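Metalloprotease stcE (Escherichia coli, PDB 4DNY) is a secreted zinc metalloprotease of the metzincin type that acts as a mucinase on O-linked glycoproteins and probably aids bacterial adhesion and immune evasion. Local coordinates at residues 20-25 with 51-56. Numbering follows the deposited sequence.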
loop_
_atom_site.group_PDB
_atom_site.type_symbol
_atom_site.label_atom_id
_atom_site.label_comp_id
_atom_site.label_asym_id
_atom_site.label_seq_id
_atom_site.Cartn_x
_atom_site.Cartn_y
_atom_site.Cartn_z
ATOM N N PRO A 20 10.825 -7.141 4.148
ATOM C CA PRO A 20 10.486 -6.300 5.299
ATOM C C PRO A 20 11.504 -6.398 6.386
ATOM O O PRO A 20 12.179 -7.393 6.485
ATOM C CB PRO A 20 9.120 -6.828 5.774
ATOM C CG PRO A 20 8.783 -7.894 4.923
ATOM C CD PRO A 20 9.815 -8.180 3.875
ATOM N N HIS A 21 11.628 -5.321 7.165
ATOM C CA HIS A 21 12.617 -5.220 8.237
ATOM C C HIS A 21 12.454 -6.368 9.226
ATOM O O HIS A 21 13.404 -6.846 9.827
ATOM C CB HIS A 21 12.494 -3.829 8.934
ATOM C CG HIS A 21 13.339 -3.695 10.173
ATOM N ND1 HIS A 21 14.705 -3.447 10.149
ATOM C CD2 HIS A 21 13.005 -3.813 11.488
ATOM C CE1 HIS A 21 15.171 -3.425 11.400
ATOM N NE2 HIS A 21 14.158 -3.659 12.230
ATOM N N ASN A 22 11.221 -6.761 9.481
ATOM C CA ASN A 22 10.896 -7.868 10.385
ATOM C C ASN A 22 9.525 -8.427 10.051
ATOM O O ASN A 22 8.953 -7.999 9.075
ATOM C CB ASN A 22 11.036 -7.464 11.852
ATOM C CG ASN A 22 10.089 -6.358 12.272
ATOM O OD1 ASN A 22 9.023 -6.214 11.769
ATOM N ND2 ASN A 22 10.523 -5.570 13.234
ATOM N N GLY A 23 9.033 -9.360 10.880
ATOM C CA GLY A 23 7.733 -9.991 10.680
ATOM C C GLY A 23 6.513 -9.298 11.204
ATOM O O GLY A 23 5.459 -9.933 11.367
ATOM N N THR A 24 6.630 -8.057 11.616
ATOM C CA THR A 24 5.433 -7.307 12.039
ATOM C C THR A 24 4.648 -6.897 10.802
ATOM O O THR A 24 5.137 -6.100 9.963
ATOM C CB THR A 24 5.803 -6.087 12.945
ATOM O OG1 THR A 24 6.677 -5.187 12.268
ATOM C CG2 THR A 24 6.483 -6.602 14.248
ATOM N N LYS A 25 3.482 -7.496 10.607
ATOM C CA LYS A 25 2.724 -7.312 9.391
ATOM C C LYS A 25 1.320 -6.993 9.742
ATOM O O LYS A 25 0.654 -7.741 10.461
ATOM C CB LYS A 25 2.722 -8.624 8.617
ATOM C CG LYS A 25 1.995 -8.542 7.292
ATOM C CD LYS A 25 1.836 -9.914 6.768
ATOM C CE LYS A 25 1.373 -9.960 5.391
ATOM N NZ LYS A 25 1.417 -11.328 4.844
ATOM N N ASN A 51 3.960 0.834 13.798
ATOM C CA ASN A 51 4.238 -0.398 14.584
ATOM C C ASN A 51 4.425 -1.679 13.769
ATOM O O ASN A 51 4.544 -2.780 14.343
ATOM C CB ASN A 51 3.150 -0.602 15.642
ATOM C CG ASN A 51 3.139 0.516 16.669
ATOM O OD1 ASN A 51 2.116 1.176 16.821
ATOM N ND2 ASN A 51 4.283 0.761 17.337
ATOM N N ASN A 52 4.445 -1.543 12.435
ATOM C CA ASN A 52 4.621 -2.663 11.521
ATOM C C ASN A 52 5.601 -2.359 10.420
ATOM O O ASN A 52 5.607 -1.241 9.904
ATOM C CB ASN A 52 3.277 -3.025 10.872
ATOM C CG ASN A 52 2.281 -3.580 11.893
ATOM O OD1 ASN A 52 2.333 -4.757 12.209
ATOM N ND2 ASN A 52 1.385 -2.739 12.406
ATOM N N ALA A 53 6.354 -3.377 10.025
ATOM C CA ALA A 53 7.302 -3.290 8.903
ATOM C C ALA A 53 6.618 -3.312 7.558
ATOM O O ALA A 53 7.124 -2.788 6.564
ATOM C CB ALA A 53 8.262 -4.472 8.959
ATOM N N LEU A 54 5.460 -3.945 7.498
ATOM C CA LEU A 54 4.680 -4.106 6.270
ATOM C C LEU A 54 3.204 -4.005 6.521
ATOM O O LEU A 54 2.673 -4.580 7.512
ATOM C CB LEU A 54 5.057 -5.435 5.620
ATOM C CG LEU A 54 4.489 -5.626 4.151
ATOM C CD1 LEU A 54 5.501 -6.332 3.275
ATOM C CD2 LEU A 54 3.230 -6.343 4.303
ATOM N N VAL A 55 2.505 -3.300 5.621
ATOM C CA VAL A 55 1.028 -3.297 5.585
ATOM C C VAL A 55 0.637 -4.012 4.314
ATOM O O VAL A 55 1.158 -3.671 3.222
ATOM C CB VAL A 55 0.457 -1.888 5.601
ATOM C CG1 VAL A 55 -1.035 -1.873 5.186
ATOM C CG2 VAL A 55 0.631 -1.215 7.011
ATOM N N GLU A 56 -0.292 -4.963 4.397
ATOM C CA GLU A 56 -0.757 -5.742 3.234
ATOM C C GLU A 56 -2.272 -5.507 3.126
ATOM O O GLU A 56 -3.016 -5.856 4.057
ATOM C CB GLU A 56 -0.444 -7.232 3.395
ATOM C CG GLU A 56 -0.986 -8.048 2.230
ATOM C CD GLU A 56 -0.427 -9.482 2.178
ATOM O OE1 GLU A 56 0.754 -9.710 2.475
ATOM O OE2 GLU A 56 -1.168 -10.354 1.820
HETATM O O HOH W 1 9.881 -3.080 6.118
HETATM O O HOH W 2 -0.022 -12.750 2.176
#
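Thr24 meets the backbone at Ala53 with its hydroxyl and its carbonyl at once. Its chi1 of 59° sets OG1 between the backbone N and the carbonyl carbon, and from there OG1 accepts a hydrogen bond from Ala53 N at 2.9 Å. The same N-H makes a weaker bond to Thr24 O, which also takes the straighter bond from Leu54 N (3.3 Å). Thr24 OG1 in turn donates to Asn22 OD1 at 2.6 Å, in the plane of the amide and on a lone pair. Thr24 N reaches that oxygen from above the plane, closing an Asx turn, so two donors of Thr24 hold the amide of Asn22, and Asn22 OD1 rests 3.4 Å from Ala53 CB. On the side of Pro20, the ring lays CG against Leu54 CD1 (4.0 Å) and CB near the methyl of Ala53; a water joins His21 N to Ala53 O.

Past the turn, the side chains of Lys25 and Leu54 lie side by side and point the same way, with Lys25 CG 3.9 Å from Leu54 CD2. The extended lysine chain brings Lys25 NZ to 2.9 Å from Glu56 OE1, a salt bridge whose hydrogen bond is weak, OE1 lying almost as close to CE; a second water lies between NZ and Glu56 OE2. Arg82 makes a second salt bridge to OE1, and OE2 is hydrogen-bonded to His58, surroundings that would probably keep this buried glutamate charged. Lys25 and Leu54 form a parallel bridge, by which edge strand 25-28 joins strand 54-60 in the five-stranded mixed sheet, the Asx turn leading into Lys25, consistent with the StcE beta-sandwich domain, to which strand 54-60 belongs.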